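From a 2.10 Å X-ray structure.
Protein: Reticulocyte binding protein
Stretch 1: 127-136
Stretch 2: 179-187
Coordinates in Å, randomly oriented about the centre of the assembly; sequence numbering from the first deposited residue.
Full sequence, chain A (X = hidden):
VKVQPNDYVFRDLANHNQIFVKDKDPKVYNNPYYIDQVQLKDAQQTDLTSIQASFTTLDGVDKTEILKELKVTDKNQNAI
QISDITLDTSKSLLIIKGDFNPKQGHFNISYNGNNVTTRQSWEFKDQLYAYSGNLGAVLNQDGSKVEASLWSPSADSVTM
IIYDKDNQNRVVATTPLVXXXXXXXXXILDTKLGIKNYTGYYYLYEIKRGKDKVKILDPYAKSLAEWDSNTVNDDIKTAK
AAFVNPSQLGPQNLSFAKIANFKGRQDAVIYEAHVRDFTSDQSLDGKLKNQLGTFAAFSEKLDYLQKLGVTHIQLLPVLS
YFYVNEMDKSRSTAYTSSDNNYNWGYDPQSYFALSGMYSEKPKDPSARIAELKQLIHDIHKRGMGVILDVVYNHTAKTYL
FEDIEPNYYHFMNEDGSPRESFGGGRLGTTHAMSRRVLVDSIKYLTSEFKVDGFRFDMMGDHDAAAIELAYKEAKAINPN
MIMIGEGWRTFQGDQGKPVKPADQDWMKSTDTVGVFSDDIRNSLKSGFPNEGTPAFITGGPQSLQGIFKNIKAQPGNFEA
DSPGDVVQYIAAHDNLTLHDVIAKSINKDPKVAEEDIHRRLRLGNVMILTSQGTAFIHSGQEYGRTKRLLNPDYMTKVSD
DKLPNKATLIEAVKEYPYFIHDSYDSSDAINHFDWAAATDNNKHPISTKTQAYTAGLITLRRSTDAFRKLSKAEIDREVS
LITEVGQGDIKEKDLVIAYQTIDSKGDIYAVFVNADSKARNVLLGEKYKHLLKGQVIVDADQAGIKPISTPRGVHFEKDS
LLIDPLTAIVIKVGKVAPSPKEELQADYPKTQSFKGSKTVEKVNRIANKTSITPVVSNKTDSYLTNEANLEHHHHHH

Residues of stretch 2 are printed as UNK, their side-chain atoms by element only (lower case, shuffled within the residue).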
ATOM      1  N   GLN A 127     -28.282 -10.022  -4.346  1.00 15.51           N
ATOM      2  CA  GLN A 127     -29.394 -10.373  -5.242  1.00 16.51           C
ATOM      3  C   GLN A 127     -30.508  -9.330  -5.158  1.00 15.60           C
ATOM      4  O   GLN A 127     -31.038  -8.908  -6.184  1.00 15.94           O
ATOM      5  CB  GLN A 127     -29.953 -11.768  -4.928  1.00 16.78           C
ATOM      6  CG  GLN A 127     -31.089 -12.220  -5.872  1.00 19.87           C
ATOM      7  CD  GLN A 127     -31.555 -13.654  -5.631  1.00 20.70           C
ATOM      8  OE1 GLN A 127     -30.775 -14.518  -5.230  1.00 22.44           O
ATOM      9  NE2 GLN A 127     -32.836 -13.911  -5.892  1.00 19.25           N
ATOM     10  N   LEU A 128     -30.839  -8.906  -3.939  1.00 15.04           N
ATOM     11  CA  LEU A 128     -31.948  -7.973  -3.710  1.00 14.20           C
ATOM     12  C   LEU A 128     -31.568  -6.507  -3.867  1.00 15.23           C
ATOM     13  O   LEU A 128     -32.361  -5.717  -4.394  1.00 15.09           O
ATOM     14  CB  LEU A 128     -32.539  -8.164  -2.310  1.00 13.63           C
ATOM     15  CG  LEU A 128     -33.165  -9.518  -1.953  1.00 10.86           C
ATOM     16  CD1 LEU A 128     -33.785  -9.427  -0.555  1.00 10.87           C
ATOM     17  CD2 LEU A 128     -34.205  -9.950  -2.977  1.00 12.89           C
ATOM     18  N   TYR A 129     -30.375  -6.138  -3.396  1.00 14.99           N
ATOM     19  CA  TYR A 129     -30.034  -4.723  -3.194  1.00 15.08           C
ATOM     20  C   TYR A 129     -28.813  -4.201  -3.950  1.00 14.84           C
ATOM     21  O   TYR A 129     -28.560  -2.999  -3.920  1.00 13.63           O
ATOM     22  CB  TYR A 129     -29.847  -4.441  -1.700  1.00 14.99           C
ATOM     23  CG  TYR A 129     -30.929  -5.037  -0.827  1.00 14.13           C
ATOM     24  CD1 TYR A 129     -32.268  -4.749  -1.053  1.00 12.14           C
ATOM     25  CD2 TYR A 129     -30.609  -5.887   0.230  1.00 13.42           C
ATOM     26  CE1 TYR A 129     -33.267  -5.299  -0.259  1.00 14.13           C
ATOM     27  CE2 TYR A 129     -31.594  -6.436   1.029  1.00 11.95           C
ATOM     28  CZ  TYR A 129     -32.922  -6.139   0.780  1.00 14.85           C
ATOM     29  OH  TYR A 129     -33.908  -6.683   1.568  1.00 15.98           O
ATOM     30  N   ALA A 130     -28.060  -5.073  -4.623  1.00 15.83           N
ATOM     31  CA  ALA A 130     -26.895  -4.628  -5.392  1.00 15.38           C
ATOM     32  C   ALA A 130     -27.298  -3.461  -6.292  1.00 15.00           C
ATOM     33  O   ALA A 130     -28.271  -3.553  -7.037  1.00 15.20           O
ATOM     34  CB  ALA A 130     -26.315  -5.769  -6.218  1.00 16.82           C
ATOM     35  N   TYR A 131     -26.555  -2.361  -6.191  1.00 15.01           N
ATOM     36  CA  TYR A 131     -26.923  -1.099  -6.822  1.00 14.06           C
ATOM     37  C   TYR A 131     -25.779  -0.613  -7.696  1.00 14.30           C
ATOM     38  O   TYR A 131     -24.618  -0.721  -7.310  1.00 13.09           O
ATOM     39  CB  TYR A 131     -27.242  -0.070  -5.735  1.00 14.12           C
ATOM     40  CG  TYR A 131     -27.754   1.267  -6.228  1.00 12.26           C
ATOM     41  CD1 TYR A 131     -28.974   1.368  -6.887  1.00 15.64           C
ATOM     42  CD2 TYR A 131     -27.033   2.437  -5.999  1.00 14.11           C
ATOM     43  CE1 TYR A 131     -29.453   2.602  -7.325  1.00 16.38           C
ATOM     44  CE2 TYR A 131     -27.500   3.673  -6.429  1.00 14.29           C
ATOM     45  CZ  TYR A 131     -28.709   3.749  -7.091  1.00 14.07           C
ATOM     46  OH  TYR A 131     -29.169   4.971  -7.517  1.00 12.52           O
ATOM     47  N   SER A 132     -26.117  -0.086  -8.871  1.00 14.91           N
ATOM     48  CA  SER A 132     -25.122   0.405  -9.829  1.00 15.88           C
ATOM     49  C   SER A 132     -25.182   1.923 -10.062  1.00 15.90           C
ATOM     50  O   SER A 132     -24.394   2.456 -10.838  1.00 17.11           O
ATOM     51  CB  SER A 132     -25.288  -0.326 -11.166  1.00 17.30           C
ATOM     52  OG  SER A 132     -25.131  -1.726 -11.006  0.10 15.48           O
ATOM     53  N   GLY A 133     -26.095   2.619  -9.388  1.00 15.87           N
ATOM     54  CA  GLY A 133     -26.249   4.065  -9.574  1.00 15.05           C
ATOM     55  C   GLY A 133     -25.247   4.886  -8.778  1.00 14.76           C
ATOM     56  O   GLY A 133     -24.370   4.340  -8.116  1.00 13.25           O
ATOM     57  N   ASN A 134     -25.383   6.207  -8.840  1.00 13.47           N
ATOM     58  CA  ASN A 134     -24.471   7.106  -8.141  1.00 14.41           C
ATOM     59  C   ASN A 134     -24.649   7.036  -6.625  1.00 13.66           C
ATOM     60  O   ASN A 134     -25.769   6.971  -6.123  1.00 12.03           O
ATOM     61  CB  ASN A 134     -24.659   8.552  -8.620  1.00 16.10           C
ATOM     62  CG  ASN A 134     -23.577   9.488  -8.105  0.10 14.79           C
ATOM     63  OD1 ASN A 134     -23.870  10.514  -7.489  0.10 14.57           O
ATOM     64  ND2 ASN A 134     -22.320   9.136  -8.351  0.10 15.18           N
ATOM     65  N   LEU A 135     -23.529   7.037  -5.909  1.00 13.96           N
ATOM     66  CA  LEU A 135     -23.531   7.101  -4.452  1.00 14.29           C
ATOM     67  C   LEU A 135     -22.717   8.303  -3.984  1.00 14.50           C
ATOM     68  O   LEU A 135     -21.743   8.698  -4.630  1.00 14.44           O
ATOM     69  CB  LEU A 135     -22.983   5.804  -3.859  1.00 13.53           C
ATOM     70  CG  LEU A 135     -23.883   4.588  -4.093  1.00 12.87           C
ATOM     71  CD1 LEU A 135     -23.145   3.282  -3.803  1.00 10.29           C
ATOM     72  CD2 LEU A 135     -25.160   4.704  -3.262  1.00 10.84           C
ATOM     73  N   GLY A 136     -23.130   8.881  -2.862  1.00 15.37           N
ATOM     74  CA  GLY A 136     -22.480  10.071  -2.306  1.00 14.36           C
ATOM     75  C   GLY A 136     -23.317  11.318  -2.524  1.00 14.01           C
ATOM     76  O   GLY A 136     -24.484  11.235  -2.934  1.00 12.79           O
ATOM     77  N   UNK A 179     -36.191   5.902   0.712  1.00 19.61           N
ATOM     78  CA  UNK A 179     -35.558   4.667   0.234  1.00 20.72           C
ATOM     79  C   UNK A 179     -36.187   4.171  -1.065  1.00 22.72           C
ATOM     80  O   UNK A 179     -37.406   4.209  -1.216  1.00 23.54           O
ATOM     81  c   UNK A 179     -35.139   1.207   2.029  1.00 18.53           C
ATOM     82  c   UNK A 179     -34.850   2.326   1.028  1.00 19.80           C
ATOM     83  n   UNK A 179     -36.770  -0.501   2.806  1.00 18.28           N
ATOM     84  c   UNK A 179     -35.692   3.573   1.297  1.00 20.19           C
ATOM     85  c   UNK A 179     -36.504   0.578   1.814  1.00 17.40           C
ATOM     86  N   UNK A 180     -35.356   3.696  -1.993  1.00 25.30           N
ATOM     87  CA  UNK A 180     -35.848   3.070  -3.232  1.00 26.55           C
ATOM     88  C   UNK A 180     -35.813   1.536  -3.139  1.00 27.70           C
ATOM     89  O   UNK A 180     -35.481   0.985  -2.089  1.00 27.78           O
ATOM     90  c   UNK A 180     -33.637   3.066  -4.518  1.00 26.93           C
ATOM     91  n   UNK A 180     -32.889   3.547  -5.508  1.00 21.55           N
ATOM     92  c   UNK A 180     -35.069   3.585  -4.452  1.00 26.68           C
ATOM     93  o   UNK A 180     -33.205   2.253  -3.693  1.00 25.85           O
ATOM     94  N   UNK A 181     -36.146   0.855  -4.235  1.00 28.50           N
ATOM     95  CA  UNK A 181     -36.285  -0.607  -4.233  1.00 29.10           C
ATOM     96  C   UNK A 181     -34.974  -1.372  -4.001  1.00 29.02           C
ATOM     97  O   UNK A 181     -35.000  -2.522  -3.559  1.00 28.92           O
ATOM     98  o   UNK A 181     -37.060  -3.388  -6.221  0.50 31.51           O
ATOM     99  c   UNK A 181     -36.937  -1.085  -5.538  1.00 29.23           C
ATOM    100  n   UNK A 181     -38.346  -2.763  -4.487  0.50 29.53           N
ATOM    101  c   UNK A 181     -37.458  -2.515  -5.445  0.50 30.89           C
ATOM    102  N   UNK A 182     -33.841  -0.735  -4.293  1.00 28.91           N
ATOM    103  CA  UNK A 182     -32.522  -1.352  -4.086  1.00 28.82           C
ATOM    104  C   UNK A 182     -31.895  -0.985  -2.736  1.00 26.93           C
ATOM    105  O   UNK A 182     -30.708  -1.232  -2.513  1.00 27.31           O
ATOM    106  c   UNK A 182     -31.565  -0.962  -5.222  1.00 29.42           C
ATOM    107  n   UNK A 182     -34.170  -3.088  -7.991  1.00 40.25           N
ATOM    108  c   UNK A 182     -31.964  -2.879  -6.831  1.00 34.08           C
ATOM    109  c   UNK A 182     -32.034  -1.371  -6.617  1.00 32.30           C
ATOM    110  c   UNK A 182     -32.691  -3.295  -8.101  1.00 36.84           C
ATOM    111  N   UNK A 183     -32.691  -0.401  -1.840  1.00 25.61           N
ATOM    112  CA  UNK A 183     -32.223  -0.006  -0.511  1.00 23.75           C
ATOM    113  C   UNK A 183     -31.346   1.235  -0.486  1.00 21.50           C
ATOM    114  O   UNK A 183     -30.532   1.401   0.430  1.00 18.71           O
ATOM    115  N   UNK A 184     -31.516   2.108  -1.481  1.00 19.89           N
ATOM    116  CA  UNK A 184     -30.730   3.342  -1.584  1.00 18.06           C
ATOM    117  C   UNK A 184     -31.546   4.540  -1.089  1.00 17.49           C
ATOM    118  O   UNK A 184     -32.564   4.899  -1.680  1.00 17.51           O
ATOM    119  c   UNK A 184     -29.403   2.450  -3.537  1.00 12.29           C
ATOM    120  c   UNK A 184     -30.255   3.604  -3.036  1.00 18.66           C
ATOM    121  c   UNK A 184     -29.482   4.920  -3.125  1.00 18.04           C
ATOM    122  N   UNK A 185     -31.085   5.150  -0.002  1.00 16.33           N
ATOM    123  CA  UNK A 185     -31.760   6.298   0.595  1.00 16.17           C
ATOM    124  C   UNK A 185     -31.316   7.582  -0.092  1.00 15.34           C
ATOM    125  O   UNK A 185     -30.124   7.802  -0.278  1.00 16.12           O
ATOM    126  c   UNK A 185     -35.363   5.556   4.492  1.00 13.56           C
ATOM    127  c   UNK A 185     -34.396   3.360   4.807  1.00 14.78           C
ATOM    128  c   UNK A 185     -35.415   4.256   5.014  1.00 15.14           C
ATOM    129  c   UNK A 185     -31.978   5.184   2.821  1.00 14.93           C
ATOM    130  c   UNK A 185     -33.306   3.790   4.053  1.00 15.15           C
ATOM    131  c   UNK A 185     -31.374   3.963   2.949  1.00 15.20           C
ATOM    132  c   UNK A 185     -33.222   5.093   3.519  1.00 13.73           C
ATOM    133  c   UNK A 185     -34.276   5.986   3.746  1.00 12.80           C
ATOM    134  c   UNK A 185     -31.456   6.365   2.087  1.00 15.43           C
ATOM    135  n   UNK A 185     -32.166   3.122   3.690  1.00 15.97           N
ATOM    136  N   UNK A 186     -32.279   8.419  -0.468  1.00 14.97           N
ATOM    137  CA  UNK A 186     -32.001   9.606  -1.280  1.00 15.84           C
ATOM    138  C   UNK A 186     -32.767  10.855  -0.836  1.00 14.65           C
ATOM    139  O   UNK A 186     -33.871  10.769  -0.294  1.00 12.52           O
ATOM    140  n   UNK A 186     -30.963   7.877  -5.615  1.00 23.19           N
ATOM    141  c   UNK A 186     -31.981   7.866  -4.765  1.00 18.30           C
ATOM    142  c   UNK A 186     -31.645   8.096  -3.313  1.00 17.39           C
ATOM    143  c   UNK A 186     -32.338   9.320  -2.744  1.00 16.27           C
ATOM    144  o   UNK A 186     -33.142   7.674  -5.120  1.00 21.22           O
ATOM    145  N   UNK A 187     -32.158  12.013  -1.079  1.00 15.61           N
ATOM    146  CA  UNK A 187     -32.843  13.299  -0.965  1.00 16.66           C
ATOM    147  C   UNK A 187     -32.168  14.363  -1.830  1.00 16.41           C
ATOM    148  O   UNK A 187     -31.107  14.128  -2.411  1.00 16.70           O
ATOM    149  c   UNK A 187     -31.530  14.200   1.017  1.00 13.74           C
ATOM    150  c   UNK A 187     -32.913  13.800   0.494  1.00 17.39           C
ATOM    151  o   UNK A 187     -33.796  14.926   0.567  1.00 18.94           O
TER

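Position 179 carries five side-chain atoms, four carbons in a row ending in a nitrogen. None of them comes near stretch 1. An unbranched four-carbon chain with a terminal nitrogen is lysine: Lys-179.

Position 180 has four side-chain atoms. There are two carbons, and the second carries one oxygen and one nitrogen. The CA-to-CB bond points toward stretch 1, and the nitrogen lies 4.0 Å from Tyr-131 CE1. A short side chain ending in an amide is asparagine: Asn-180. With chi1 at p, its OD1 turns back over its own stretch and accepts a hydrogen bond from the backbone N of position 184, at 2.8 Å. A weak bond also reaches OD1 from the N of position 182, at 3.1 Å.

Position 181 shows the same pattern, two carbons with one oxygen and one nitrogen on the second. Its side chain stays 5.6 Å or more from stretch 1. This is Asn-181. Its backbone O sits at the edge of the Tyr-129 ring, 4.3 Å from CD1 of Tyr-129.

Position 182 again has four carbons in a row ending in nitrogen. Its CB lies 3.9 Å from Tyr-131 CD1. A carbon further out lies 3.8 Å from both Leu-128 O and Ala-130 O. The chain is that of lysine: Lys-182, and the outer carbon is CD. The end of the chain then leads away from stretch 1, so the contact is made by the aliphatic part. It has the largest covered area in stretch 2.

Position 183 has no side-chain atoms, so it is Gly-183. Its phi of 75° is positive, which favours glycine. It closes a type I turn that starts at Asn-180, and Gly-183 N donates to Asn-180 O at 3.1 Å.

Position 184 has three side-chain carbons, one carrying the other two. One branch carbon lies over a face of the Tyr-131 ring. The other lies 4.3 Å from Leu-135 CD2. This branching at the first carbon is valine: Val-184. The carbon over the ring is CG2, 3.3 Å from the ring centroid and 11° off the normal, in a CH-pi contact. The one near Leu-135 is CG1.

Position 185 has ten side-chain atoms, nine carbons and one nitrogen. One carbon leads into fused five- and six-membered rings. Only tryptophan fits: Trp-185. It is buried, but does not touch stretch 1.

Position 186 has three carbons in a row, the third carrying one oxygen and one nitrogen. The nitrogen lies 3.9 Å from Tyr-131 OH. This longer amide is glutamine: Gln-186. Its NE2 is hydrogen-bonded elsewhere in the structure.

Position 187 has one carbon carrying one oxygen and one carbon. It is Thr-187, out of reach of stretch 1.

The contact works by packing, with no hydrogen bond between the stretches. Tyr-131 points toward stretch 2 and presents a ring face to Val-184, while Leu-135 adds an apolar neighbour. Tyr-129 O and Lys-182 O approach to 3.1 Å, but both are acceptors and form no bond. Within stretch 2, the turn and Asn-180 OD1 tie the loop to the start of the strand at Val-184.

Stretch 2 179-187: KNNKGVWQT
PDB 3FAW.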